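Thermosome subunit (Methanococcoides burtonii, PDB 3AQ1) is a group II chaperonin subunit that probably binds unfolded proteins and helps them to fold at the cost of ATP hydrolysis. Local coordinates at residues F243-I248 with S270-L275; T282-L287 with T292-T297; A61-M66 with V388-E393; G55-K60 with E76-A81; N425-L430 with V437-E442. One frame throughout, in Å; residues are numbered along the deposited sequence.

Interaction 1: residues F243-I248 with S270-L275; sequences FCQKGI and SDLKRL
Leu-275, which packs on Phe-243, is held in its helix by a backbone bond from its N to Asp-271 O (2.8 Å). No hydrogen bond crosses between the two segments, so the contact is made by apolar groups. Leu-275 CD1 sits over one face of the Phe-243 ring. It is 3.7 Å from the ring centroid and 19° off the normal, a CH-pi contact. The methyl is shifted toward the CG side of the ring, with CD1 3.5 Å from Phe-243 CG. The other methyl, Leu-275 CD2, reaches over the rim to Phe-243 CE2 (3.7 Å). The two side chains cross at about a right angle. Leu-272, one turn earlier, divides its methyls between two residues. Its CD1 lies 3.9 Å from Phe-243 CB, and its CD2 touches Gln-245 CB at 3.5 Å. Gln-245 has CG anti to its backbone N (chi1 179°), and its extended chain runs across Leu-272 CD2. Leu-192 of strand 184-193 also touches Phe-243, Leu-272 and Leu-275, and Val-314 touches Phe-243 and Leu-275. Asp-271 faces another way and forms a salt bridge with Lys-152. This is the apolar helix-on-sheet layer of an alpha/beta fold, consistent with the apical domain of group II chaperonins.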
# COMPACT_ATOMS: atom_id res chain seq x y z
N PHE A 243 3.78 23.64 -16.49
CA PHE A 243 4.85 22.81 -15.93
C PHE A 243 5.58 22.11 -17.07
O PHE A 243 4.98 21.38 -17.84
CB PHE A 243 4.28 21.76 -14.97
CG PHE A 243 3.74 22.34 -13.70
CD1 PHE A 243 4.60 22.64 -12.65
CD2 PHE A 243 2.38 22.57 -13.55
CE1 PHE A 243 4.10 23.18 -11.47
CE2 PHE A 243 1.88 23.09 -12.37
CZ PHE A 243 2.74 23.40 -11.32
N CYS A 244 6.87 22.35 -17.18
CA CYS A 244 7.64 21.73 -18.24
C CYS A 244 8.64 20.74 -17.66
O CYS A 244 9.34 21.03 -16.69
CB CYS A 244 8.36 22.78 -19.08
SG CYS A 244 9.30 22.11 -20.45
N GLN A 245 8.70 19.55 -18.24
CA GLN A 245 9.59 18.54 -17.72
C GLN A 245 11.03 18.92 -18.04
O GLN A 245 11.95 18.51 -17.34
CB GLN A 245 9.23 17.17 -18.29
CG GLN A 245 10.13 16.05 -17.80
CD GLN A 245 9.86 14.74 -18.51
OE1 GLN A 245 8.70 14.38 -18.76
NE2 GLN A 245 10.92 14.02 -18.83
N LYS A 246 11.23 19.70 -19.09
CA LYS A 246 12.58 20.03 -19.51
C LYS A 246 12.82 21.53 -19.47
O LYS A 246 12.18 22.24 -18.72
CB LYS A 246 12.88 19.45 -20.90
CG LYS A 246 13.27 17.97 -20.85
CD LYS A 246 12.71 17.19 -22.03
CE LYS A 246 12.85 15.68 -21.81
NZ LYS A 246 12.06 14.88 -22.81
N GLY A 247 13.78 22.00 -20.27
CA GLY A 247 14.12 23.40 -20.30
C GLY A 247 13.09 24.33 -20.93
O GLY A 247 12.30 23.93 -21.80
N ILE A 248 13.08 25.57 -20.47
CA ILE A 248 12.36 26.63 -21.14
C ILE A 248 13.36 27.75 -21.44
O ILE A 248 13.81 28.45 -20.53
CB ILE A 248 11.23 27.20 -20.28
CG1 ILE A 248 10.33 26.08 -19.74
CG2 ILE A 248 10.44 28.20 -21.09
CD1 ILE A 248 9.22 26.55 -18.80
N SER A 270 7.82 12.36 -12.47
CA SER A 270 6.83 11.75 -11.60
C SER A 270 5.88 12.79 -11.03
O SER A 270 4.72 12.50 -10.72
CB SER A 270 7.51 10.99 -10.46
OG SER A 270 8.14 11.90 -9.57
N ASP A 271 6.40 14.00 -10.86
CA ASP A 271 5.60 15.15 -10.48
C ASP A 271 4.64 15.51 -11.62
O ASP A 271 3.50 15.90 -11.39
CB ASP A 271 6.50 16.34 -10.14
CG ASP A 271 6.84 16.40 -8.66
OD1 ASP A 271 6.04 15.87 -7.85
OD2 ASP A 271 7.89 16.98 -8.31
N LEU A 272 5.12 15.36 -12.86
CA LEU A 272 4.30 15.57 -14.03
C LEU A 272 3.18 14.54 -14.09
O LEU A 272 2.05 14.87 -14.45
CB LEU A 272 5.17 15.54 -15.29
CG LEU A 272 4.90 16.61 -16.36
CD1 LEU A 272 4.98 18.03 -15.80
CD2 LEU A 272 5.88 16.47 -17.51
N LYS A 273 3.48 13.29 -13.74
CA LYS A 273 2.47 12.24 -13.70
C LYS A 273 1.41 12.60 -12.70
O LYS A 273 0.22 12.50 -12.98
CB LYS A 273 3.07 10.87 -13.33
CG LYS A 273 3.22 9.92 -14.51
CD LYS A 273 3.63 8.52 -14.05
CE LYS A 273 3.84 7.56 -15.24
NZ LYS A 273 4.18 6.17 -14.82
N ARG A 274 1.85 13.03 -11.53
CA ARG A 274 0.93 13.42 -10.47
C ARG A 274 0.06 14.63 -10.89
O ARG A 274 -1.15 14.64 -10.66
CB ARG A 274 1.67 13.69 -9.17
CG ARG A 274 2.36 12.51 -8.55
CD ARG A 274 2.69 12.84 -7.07
NE ARG A 274 3.85 12.11 -6.58
CZ ARG A 274 3.78 10.99 -5.86
NH1 ARG A 274 2.59 10.49 -5.52
NH2 ARG A 274 4.91 10.38 -5.47
N LEU A 275 0.69 15.64 -11.49
CA LEU A 275 -0.06 16.80 -11.99
C LEU A 275 -1.16 16.35 -12.95
O LEU A 275 -2.30 16.83 -12.87
CB LEU A 275 0.85 17.83 -12.66
CG LEU A 275 1.69 18.64 -11.68
CD1 LEU A 275 2.95 19.17 -12.35
CD2 LEU A 275 0.88 19.74 -11.03

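Interaction 2: residues T282-L287 with T292-T297; sequences TIIQDL and TEDVGT
Thr-282 has OG1 anti to its carbonyl carbon (chi1 -52°) and CG2 anti to its N, and Asp-294 has CG anti to its carbonyl carbon (chi1 -76°). With these torsions the carboxylate lies against the threonine branch. Asp-294 OD1 comes 3.4 Å from Thr-282 CB and 3.7 Å from Thr-282 CG2. The second oxygen, OD2, turns back to accept from the backbone N of Thr-291. The direct hydrogen bond between the segments is a backbone one. Thr-282 N donates to Asp-294 O at 2.9 Å, almost straight at 176°, from above the carbonyl plane. One water adds a second link, donating to Asp-294 O (2.6 Å) and to Thr-282 O (2.8 Å), so Asp-294 O receives two donors. Ile-284 CD1 touches Asp-294 CB at 4.1 Å and comes equally near its OD2. Ile-284 is also tied by backbone bonds to Leu-192 and Ser-194, and Gly-296 bonds to Ile-190, so both segments border strand 184-193. Asp-294 is third in the type I turn from Thr-292 to Val-295. The chemistry implies a loop closed mainly by main-chain and water bonds, with Asp-294 OD2 held just before its turn and OD1 resting on the threonine.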
# COMPACT_ATOMS: atom_id res chain seq x y z
N THR A 282 -3.43 16.84 -19.82
CA THR A 282 -2.85 15.81 -20.65
C THR A 282 -1.43 16.21 -21.03
O THR A 282 -1.21 17.23 -21.66
CB THR A 282 -3.69 15.56 -21.91
OG1 THR A 282 -5.05 15.33 -21.52
CG2 THR A 282 -3.16 14.36 -22.67
N ILE A 283 -0.47 15.39 -20.61
CA ILE A 283 0.93 15.64 -20.88
C ILE A 283 1.17 15.70 -22.37
O ILE A 283 0.78 14.80 -23.10
CB ILE A 283 1.81 14.53 -20.28
CG1 ILE A 283 1.41 14.26 -18.83
CG2 ILE A 283 3.26 14.91 -20.42
CD1 ILE A 283 2.49 13.64 -17.97
N ILE A 284 1.82 16.76 -22.82
CA ILE A 284 1.96 17.05 -24.24
C ILE A 284 3.39 16.85 -24.69
O ILE A 284 4.32 17.31 -24.02
CB ILE A 284 1.58 18.49 -24.50
CG1 ILE A 284 0.08 18.61 -24.66
CG2 ILE A 284 2.30 19.03 -25.70
CD1 ILE A 284 -0.34 20.03 -24.76
N GLN A 285 3.57 16.18 -25.83
CA GLN A 285 4.91 15.91 -26.36
C GLN A 285 5.23 16.77 -27.57
O GLN A 285 6.39 17.02 -27.86
CB GLN A 285 5.08 14.44 -26.70
CG GLN A 285 5.89 13.66 -25.67
CD GLN A 285 5.02 12.74 -24.84
OE1 GLN A 285 3.94 12.33 -25.28
NE2 GLN A 285 5.48 12.40 -23.63
N ASP A 286 4.20 17.21 -28.27
CA ASP A 286 4.38 18.02 -29.46
C ASP A 286 3.70 19.35 -29.20
O ASP A 286 2.50 19.40 -28.94
CB ASP A 286 3.74 17.32 -30.67
CG ASP A 286 4.03 18.02 -32.01
OD1 ASP A 286 4.44 19.20 -32.02
OD2 ASP A 286 3.82 17.38 -33.07
N LEU A 287 4.47 20.44 -29.24
CA LEU A 287 3.91 21.78 -29.05
C LEU A 287 2.90 22.14 -30.14
O LEU A 287 2.11 23.08 -29.98
CB LEU A 287 5.02 22.84 -29.00
CG LEU A 287 6.05 22.81 -27.87
CD1 LEU A 287 7.20 23.74 -28.21
CD2 LEU A 287 5.43 23.19 -26.53
N THR A 292 -7.63 22.23 -26.38
CA THR A 292 -8.21 22.87 -25.22
C THR A 292 -8.48 21.81 -24.14
O THR A 292 -8.36 22.07 -22.94
CB THR A 292 -9.45 23.72 -25.59
OG1 THR A 292 -9.19 25.10 -25.28
CG2 THR A 292 -10.69 23.25 -24.85
N GLU A 293 -8.81 20.59 -24.59
CA GLU A 293 -9.09 19.48 -23.69
C GLU A 293 -7.81 19.04 -22.94
O GLU A 293 -7.88 18.44 -21.86
CB GLU A 293 -9.69 18.30 -24.46
CG GLU A 293 -11.03 18.61 -25.15
CD GLU A 293 -10.91 18.78 -26.67
OE1 GLU A 293 -10.68 17.77 -27.38
OE2 GLU A 293 -11.07 19.92 -27.17
N ASP A 294 -6.66 19.35 -23.54
CA ASP A 294 -5.36 18.97 -22.99
C ASP A 294 -5.04 19.71 -21.69
O ASP A 294 -4.07 19.37 -21.00
CB ASP A 294 -4.27 19.23 -24.03
CG ASP A 294 -4.24 18.16 -25.12
OD1 ASP A 294 -4.63 17.01 -24.84
OD2 ASP A 294 -3.82 18.48 -26.26
N VAL A 295 -5.86 20.70 -21.36
CA VAL A 295 -5.59 21.60 -20.25
C VAL A 295 -6.32 21.22 -18.98
O VAL A 295 -7.53 21.01 -18.97
CB VAL A 295 -6.01 23.01 -20.64
CG1 VAL A 295 -5.84 23.99 -19.45
CG2 VAL A 295 -5.22 23.45 -21.87
N GLY A 296 -5.56 21.14 -17.89
CA GLY A 296 -6.10 20.77 -16.59
C GLY A 296 -6.50 21.99 -15.80
O GLY A 296 -6.26 23.12 -16.21
N THR A 297 -7.11 21.76 -14.64
CA THR A 297 -7.55 22.86 -13.80
C THR A 297 -7.22 22.62 -12.33
O THR A 297 -7.18 21.48 -11.87
CB THR A 297 -9.07 23.06 -13.89
OG1 THR A 297 -9.73 21.96 -13.26
CG2 THR A 297 -9.52 23.16 -15.32
O HOH W 1 -1.50 19.72 -20.48

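Interaction 3: residues A61-M66 with V388-E393; sequences AEELIM and VSKFAE
Lys-390 meets Leu-64 with its aliphatic part and Glu-63 with its amino group. Its chain has CG anti to the carbonyl carbon and then bends at chi2 (-70°). The bend lets the aliphatic part run past the leucine while the amino group goes on to the glutamate. Leu-64 crosses the lysine at a slant. Both its methyls press on Lys-390 CG from the same side, CD2 at 3.9 Å and CD1 at 4.0 Å. Leu-64 CD2 also comes within 4.1 Å of Lys-390 CE. Glu-63 is extended beyond CG and stands at about a right angle to the lysine. Its OE1 receives a weak hydrogen bond from Lys-390 NZ at 3.4 Å, within a salt bridge. Lys-390 NZ also has a long salt bridge of 3.8 Å to Glu-393 OE1, one turn further along its own helix. The amino group thus stands between two carboxylates and probably offsets their mutual repulsion. The apolar half of the contact is the buried one, and the charges lie toward solvent. Leu-64 also packs on Ile-74 of helix 71-92. The contact joins the end of helix 45-65 to helix 383-394, whose other sides meet helices 364-378 and 449-467.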
# COMPACT_ATOMS: atom_id res chain seq x y z
N ALA A 61 0.09 -35.36 -0.58
CA ALA A 61 -0.58 -35.93 -1.74
C ALA A 61 0.16 -37.18 -2.25
O ALA A 61 -0.45 -38.15 -2.67
CB ALA A 61 -0.72 -34.89 -2.86
N GLU A 62 1.49 -37.14 -2.20
CA GLU A 62 2.28 -38.26 -2.67
C GLU A 62 2.08 -39.45 -1.73
O GLU A 62 2.05 -40.59 -2.16
CB GLU A 62 3.75 -37.87 -2.90
CG GLU A 62 3.98 -37.27 -4.32
CD GLU A 62 5.25 -36.43 -4.48
OE1 GLU A 62 6.03 -36.31 -3.51
OE2 GLU A 62 5.48 -35.89 -5.59
N GLU A 63 1.90 -39.17 -0.44
CA GLU A 63 1.46 -40.19 0.49
C GLU A 63 0.12 -40.79 0.07
O GLU A 63 0.02 -42.00 -0.16
CB GLU A 63 1.35 -39.64 1.92
CG GLU A 63 2.67 -39.23 2.55
CD GLU A 63 2.49 -38.71 3.97
OE1 GLU A 63 1.34 -38.36 4.35
OE2 GLU A 63 3.50 -38.67 4.71
N LEU A 64 -0.91 -39.95 -0.03
CA LEU A 64 -2.26 -40.39 -0.41
C LEU A 64 -2.33 -41.13 -1.75
O LEU A 64 -3.33 -41.80 -2.04
CB LEU A 64 -3.25 -39.22 -0.46
CG LEU A 64 -3.66 -38.49 0.82
CD1 LEU A 64 -4.91 -37.67 0.55
CD2 LEU A 64 -3.88 -39.47 1.97
N ILE A 65 -1.31 -40.99 -2.58
CA ILE A 65 -1.28 -41.70 -3.84
C ILE A 65 -0.68 -43.10 -3.65
O ILE A 65 -1.24 -44.10 -4.12
CB ILE A 65 -0.50 -40.90 -4.90
CG1 ILE A 65 -1.28 -39.65 -5.28
CG2 ILE A 65 -0.26 -41.72 -6.14
CD1 ILE A 65 -0.62 -38.83 -6.36
N MET A 66 0.43 -43.17 -2.93
CA MET A 66 1.02 -44.46 -2.57
C MET A 66 0.10 -45.27 -1.65
O MET A 66 0.50 -46.31 -1.14
CB MET A 66 2.39 -44.26 -1.92
CG MET A 66 3.50 -43.89 -2.88
SD MET A 66 4.97 -43.37 -1.98
CE MET A 66 6.16 -43.25 -3.31
N VAL A 388 -9.14 -33.55 2.14
CA VAL A 388 -9.40 -32.34 2.89
C VAL A 388 -8.81 -32.42 4.30
O VAL A 388 -8.27 -31.45 4.83
CB VAL A 388 -10.90 -32.04 2.96
CG1 VAL A 388 -11.17 -30.98 3.99
CG2 VAL A 388 -11.38 -31.60 1.60
N SER A 389 -8.89 -33.61 4.88
CA SER A 389 -8.30 -33.86 6.18
C SER A 389 -6.79 -33.59 6.12
O SER A 389 -6.22 -32.97 7.02
CB SER A 389 -8.59 -35.30 6.61
OG SER A 389 -8.17 -35.52 7.95
N LYS A 390 -6.15 -34.05 5.05
CA LYS A 390 -4.71 -33.87 4.90
C LYS A 390 -4.36 -32.41 4.66
O LYS A 390 -3.30 -31.95 5.07
CB LYS A 390 -4.16 -34.76 3.79
CG LYS A 390 -3.98 -36.23 4.19
CD LYS A 390 -2.83 -36.40 5.19
CE LYS A 390 -2.60 -37.86 5.57
NZ LYS A 390 -1.33 -38.03 6.35
N PHE A 391 -5.26 -31.67 4.01
CA PHE A 391 -5.05 -30.24 3.82
C PHE A 391 -5.01 -29.60 5.20
O PHE A 391 -4.02 -28.97 5.58
CB PHE A 391 -6.17 -29.64 2.97
CG PHE A 391 -5.87 -28.26 2.43
CD1 PHE A 391 -6.01 -27.14 3.21
CD2 PHE A 391 -5.48 -28.08 1.12
CE1 PHE A 391 -5.76 -25.87 2.70
CE2 PHE A 391 -5.22 -26.81 0.61
CZ PHE A 391 -5.36 -25.71 1.40
N ALA A 392 -6.08 -29.79 5.96
CA ALA A 392 -6.16 -29.22 7.31
C ALA A 392 -4.93 -29.57 8.16
O ALA A 392 -4.58 -28.83 9.06
CB ALA A 392 -7.45 -29.67 7.99
N GLU A 393 -4.28 -30.68 7.85
CA GLU A 393 -3.09 -31.10 8.59
C GLU A 393 -1.86 -30.32 8.16
O GLU A 393 -0.96 -30.07 8.96
CB GLU A 393 -2.79 -32.59 8.36
CG GLU A 393 -3.74 -33.58 9.03
CD GLU A 393 -3.14 -34.97 9.01
OE1 GLU A 393 -1.95 -35.09 8.62
OE2 GLU A 393 -3.84 -35.94 9.38

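Interaction 4: residues G55-K60 with E76-A81; sequences GELLSK and EGYRHA
Tyr-78 of helix 71-92 reaches across to Leu-57 of helix 45-65. Both belong to a helical bundle consistent with the equatorial domain of group II chaperonins. The hydroxyl OH of Tyr-78 donates to the backbone O of Leu-57 at 2.7 Å. The donor lies 23° from the carbonyl plane, with a C=O to donor angle of 130°. The Leu-57 side chain runs past the tyrosine in the opposite direction. Its CD2 lies over one face of the Tyr-78 ring, 4.1 Å from the centroid and 17° off the normal, a CH-pi contact. On the same side of the ring plane, out past the rim, Leu-57 CB approaches Tyr-78 CE2 at 3.8 Å. A phenylalanine in place of Tyr-78 would keep the ring, but would probably leave Leu-57 O without its hydroxyl donor and the two helices without this polar tie. In the next shell, Thr-463 of helix 449-467 touches both Leu-57 and Tyr-78, and Phe-391 packs on Leu-57. Arg-79 forms a salt bridge with Glu-461. Lys-60 passes the hydroxyl with its backbone C and with CB, 4.0 Å from Tyr-78 OH. The lysine then turns back, and its NZ forms a salt bridge with Glu-56 OE2 at 2.9 Å.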
# COMPACT_ATOMS: atom_id res chain seq x y z
N GLY A 55 4.78 -27.36 -0.28
CA GLY A 55 5.56 -28.56 -0.03
C GLY A 55 4.81 -29.60 0.80
O GLY A 55 4.77 -30.78 0.47
N GLU A 56 4.20 -29.13 1.87
CA GLU A 56 3.45 -29.98 2.76
C GLU A 56 2.26 -30.62 2.07
O GLU A 56 1.96 -31.79 2.30
CB GLU A 56 2.95 -29.14 3.94
CG GLU A 56 2.75 -29.93 5.19
CD GLU A 56 3.98 -30.72 5.55
OE1 GLU A 56 5.10 -30.24 5.23
OE2 GLU A 56 3.82 -31.81 6.13
N LEU A 57 1.56 -29.85 1.25
CA LEU A 57 0.40 -30.37 0.54
C LEU A 57 0.84 -31.43 -0.44
O LEU A 57 0.21 -32.49 -0.54
CB LEU A 57 -0.34 -29.25 -0.18
CG LEU A 57 -1.12 -28.30 0.73
CD1 LEU A 57 -1.64 -27.06 -0.02
CD2 LEU A 57 -2.25 -29.04 1.42
N LEU A 58 1.95 -31.16 -1.14
CA LEU A 58 2.49 -32.11 -2.11
C LEU A 58 2.83 -33.43 -1.48
O LEU A 58 2.33 -34.46 -1.90
CB LEU A 58 3.75 -31.58 -2.78
CG LEU A 58 3.48 -31.04 -4.18
CD1 LEU A 58 4.77 -30.45 -4.74
CD2 LEU A 58 2.92 -32.13 -5.07
N SER A 59 3.70 -33.38 -0.48
CA SER A 59 4.18 -34.60 0.14
C SER A 59 3.00 -35.40 0.69
O SER A 59 2.96 -36.62 0.55
CB SER A 59 5.23 -34.30 1.22
OG SER A 59 4.69 -34.41 2.53
N LYS A 60 2.03 -34.71 1.27
CA LYS A 60 0.84 -35.40 1.74
C LYS A 60 0.04 -36.00 0.58
O LYS A 60 -0.61 -37.02 0.73
CB LYS A 60 -0.03 -34.52 2.64
CG LYS A 60 0.53 -34.37 4.06
CD LYS A 60 -0.53 -33.90 5.05
CE LYS A 60 0.02 -33.84 6.46
NZ LYS A 60 1.32 -33.14 6.47
N GLU A 76 -9.32 -31.93 -6.37
CA GLU A 76 -10.61 -31.32 -6.08
C GLU A 76 -10.82 -31.17 -4.58
O GLU A 76 -11.33 -30.14 -4.12
CB GLU A 76 -11.75 -32.10 -6.72
CG GLU A 76 -11.97 -31.73 -8.17
CD GLU A 76 -12.08 -32.94 -9.07
OE1 GLU A 76 -13.01 -33.76 -8.87
OE2 GLU A 76 -11.24 -33.08 -9.99
N GLY A 77 -10.41 -32.18 -3.81
CA GLY A 77 -10.43 -32.09 -2.36
C GLY A 77 -9.67 -30.88 -1.84
O GLY A 77 -10.18 -30.11 -1.03
N TYR A 78 -8.44 -30.71 -2.32
CA TYR A 78 -7.62 -29.57 -1.95
C TYR A 78 -8.29 -28.26 -2.34
O TYR A 78 -8.38 -27.33 -1.53
CB TYR A 78 -6.24 -29.64 -2.61
CG TYR A 78 -5.23 -30.53 -1.93
CD1 TYR A 78 -5.57 -31.31 -0.84
CD2 TYR A 78 -3.94 -30.61 -2.41
CE1 TYR A 78 -4.63 -32.13 -0.23
CE2 TYR A 78 -2.99 -31.42 -1.82
CZ TYR A 78 -3.34 -32.17 -0.73
OH TYR A 78 -2.38 -32.97 -0.16
N ARG A 79 -8.76 -28.17 -3.58
CA ARG A 79 -9.37 -26.94 -4.07
C ARG A 79 -10.63 -26.60 -3.28
O ARG A 79 -10.95 -25.43 -3.06
CB ARG A 79 -9.69 -27.04 -5.56
CG ARG A 79 -10.34 -25.78 -6.12
CD ARG A 79 -10.72 -25.95 -7.57
NE ARG A 79 -9.57 -26.34 -8.38
CZ ARG A 79 -8.65 -25.48 -8.81
NH1 ARG A 79 -8.74 -24.18 -8.50
NH2 ARG A 79 -7.64 -25.91 -9.56
N HIS A 80 -11.34 -27.63 -2.85
CA HIS A 80 -12.50 -27.45 -2.00
C HIS A 80 -12.01 -27.01 -0.61
O HIS A 80 -12.62 -26.15 0.04
CB HIS A 80 -13.31 -28.76 -1.94
CG HIS A 80 -14.63 -28.63 -1.25
ND1 HIS A 80 -15.28 -29.71 -0.70
CD2 HIS A 80 -15.41 -27.55 -1.01
CE1 HIS A 80 -16.41 -29.31 -0.15
NE2 HIS A 80 -16.52 -28.00 -0.33
N ALA A 81 -10.89 -27.57 -0.19
CA ALA A 81 -10.28 -27.17 1.08
C ALA A 81 -9.97 -25.69 1.08
O ALA A 81 -10.39 -24.97 1.97
CB ALA A 81 -9.03 -27.98 1.35

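Interaction 5: residues N425-L430 with V437-E442; sequences NKNAGL and VVDMWE
Gly-429 and Val-438 form the hydrogen-bonded pair of a short antiparallel hairpin. Two backbone bonds join them: Gly-429 N to Val-438 O at 3.1 Å and Val-438 N to Gly-429 O at 3.0 Å. Beyond the regular ladder, Met-440 N donates to Asn-427 O at 2.7 Å. The non-hydrogen-bonded pairs on each side are Ala-428 with Asp-439 and Leu-430 with Val-437. CA-H...O contacts from Ala-428 to Val-438 O and from Val-437 to Gly-429 O add to the ladder.

The polar side chains meet at one end. Asn-427 and Asp-439 lie side by side and point the same way, with amide and carboxylate planes 56° apart. Asp-439 CG is anti to its N (chi1 -166°), which carries OD1 over the following turn. There OD1 accepts from Glu-442 N at 3.2 Å, an Asx motif, and weakly from Trp-441 N. Asn-427 ND2 adds a weak bond to the same OD1 at 3.4 Å. With an alanine in place of Asp-439, the N-H of Glu-442 would probably lose its mate and the Asn-427 amide would be freer to turn.

The apolar contacts are on both sides of the ladder. Ala-428 CB meets Val-437 CG1 at 4.1 Å, on the side packed against helix 410-422. Met-440, bent at chi2 and chi3, lays its CG 3.5 Å from Gly-429 CA and also touches Val-360. Trp-441 makes a cation-pi contact with Lys-106. The chemistry implies a hairpin held mainly by its backbone, with Asp-439 OD1 taking one sound and two weak N-H bonds where the strand turns away.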
# COMPACT_ATOMS: atom_id res chain seq x y z
N ASN A 425 -9.78 -19.41 22.14
CA ASN A 425 -8.94 -18.23 21.92
C ASN A 425 -8.49 -18.17 20.48
O ASN A 425 -7.56 -18.87 20.09
CB ASN A 425 -7.72 -18.24 22.83
CG ASN A 425 -8.08 -18.11 24.29
OD1 ASN A 425 -7.21 -18.05 25.15
ND2 ASN A 425 -9.38 -18.07 24.58
N LYS A 426 -9.15 -17.33 19.68
CA LYS A 426 -8.85 -17.24 18.25
C LYS A 426 -7.48 -16.60 18.01
O LYS A 426 -6.80 -16.93 17.04
CB LYS A 426 -9.94 -16.44 17.52
CG LYS A 426 -11.37 -16.89 17.82
CD LYS A 426 -12.38 -16.26 16.86
CE LYS A 426 -13.80 -16.75 17.18
NZ LYS A 426 -14.77 -16.55 16.05
N ASN A 427 -7.09 -15.70 18.90
CA ASN A 427 -5.88 -14.90 18.70
C ASN A 427 -4.63 -15.52 19.28
O ASN A 427 -3.58 -14.88 19.32
CB ASN A 427 -6.05 -13.49 19.30
CG ASN A 427 -7.31 -12.79 18.82
OD1 ASN A 427 -7.78 -13.00 17.70
ND2 ASN A 427 -7.86 -11.95 19.69
N ALA A 428 -4.73 -16.76 19.75
CA ALA A 428 -3.59 -17.41 20.37
C ALA A 428 -2.55 -17.86 19.35
O ALA A 428 -2.83 -18.71 18.51
CB ALA A 428 -4.04 -18.57 21.21
N GLY A 429 -1.36 -17.27 19.41
CA GLY A 429 -0.27 -17.66 18.53
C GLY A 429 1.08 -17.56 19.20
O GLY A 429 1.21 -17.04 20.33
N LEU A 430 2.11 -18.06 18.52
CA LEU A 430 3.45 -18.06 19.09
C LEU A 430 4.10 -16.68 18.99
O LEU A 430 4.20 -16.12 17.91
CB LEU A 430 4.34 -19.11 18.43
CG LEU A 430 5.80 -19.13 18.88
CD1 LEU A 430 5.91 -19.23 20.40
CD2 LEU A 430 6.60 -20.25 18.20
N VAL A 437 3.06 -18.58 24.11
CA VAL A 437 1.84 -18.45 23.33
C VAL A 437 0.93 -17.41 23.99
O VAL A 437 0.61 -17.52 25.17
CB VAL A 437 1.08 -19.76 23.25
CG1 VAL A 437 -0.27 -19.52 22.62
CG2 VAL A 437 1.88 -20.77 22.45
N VAL A 438 0.53 -16.41 23.22
CA VAL A 438 -0.19 -15.27 23.78
C VAL A 438 -1.19 -14.69 22.77
O VAL A 438 -1.25 -15.15 21.62
CB VAL A 438 0.79 -14.17 24.23
CG1 VAL A 438 1.50 -14.58 25.53
CG2 VAL A 438 1.80 -13.86 23.14
N ASP A 439 -1.98 -13.70 23.21
CA ASP A 439 -2.96 -13.02 22.35
C ASP A 439 -2.25 -12.16 21.28
O ASP A 439 -1.78 -11.06 21.57
CB ASP A 439 -3.92 -12.16 23.18
CG ASP A 439 -5.14 -11.71 22.39
OD1 ASP A 439 -4.97 -11.20 21.27
OD2 ASP A 439 -6.27 -11.86 22.90
N MET A 440 -2.16 -12.68 20.06
CA MET A 440 -1.34 -12.04 19.04
C MET A 440 -1.84 -10.65 18.64
O MET A 440 -1.08 -9.85 18.09
CB MET A 440 -1.20 -12.95 17.82
CG MET A 440 -0.31 -14.18 18.05
SD MET A 440 1.45 -13.87 18.05
CE MET A 440 1.77 -13.60 19.78
N TRP A 441 -3.11 -10.38 18.91
CA TRP A 441 -3.64 -9.04 18.74
C TRP A 441 -3.08 -8.10 19.82
O TRP A 441 -2.49 -7.07 19.51
CB TRP A 441 -5.17 -9.04 18.76
CG TRP A 441 -5.76 -7.65 18.70
CD1 TRP A 441 -6.20 -6.90 19.75
CD2 TRP A 441 -5.95 -6.85 17.53
NE1 TRP A 441 -6.66 -5.69 19.31
CE2 TRP A 441 -6.51 -5.62 17.95
CE3 TRP A 441 -5.69 -7.04 16.17
CZ2 TRP A 441 -6.83 -4.60 17.05
CZ3 TRP A 441 -5.99 -6.03 15.29
CH2 TRP A 441 -6.56 -4.82 15.73
N GLU A 442 -3.26 -8.45 21.09
CA GLU A 442 -2.65 -7.69 22.17
C GLU A 442 -1.16 -7.45 21.92
O GLU A 442 -0.58 -6.50 22.45
CB GLU A 442 -2.84 -8.39 23.52
CG GLU A 442 -4.26 -8.34 24.04
CD GLU A 442 -4.77 -6.92 24.13
OE1 GLU A 442 -5.77 -6.61 23.44
OE2 GLU A 442 -4.16 -6.10 24.86

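How the interactions relate
Interactions 1 and 2 lie on one side of the chain's centre and reach the same mixed sheet. They touch where Leu-272 O meets Ile-283 CD1. Interaction 1 is buried and apolar; interaction 2, at a more exposed loop, relies on backbone and water bonds. Interactions 3 and 4 share helix 45-65 and have centres about 6 Å apart, with Phe-391 of one packed on Ala-81 of the other. Interaction 4 is the buried one, with a hydroxyl bond; interaction 3 ends in surface charges. Both lie across the centre from the first pair, about 52 to 60 Å away between centres. Interaction 5 is a separate partly buried hairpin, about 28 Å from interaction 3 between centres, and alone has a strand ladder.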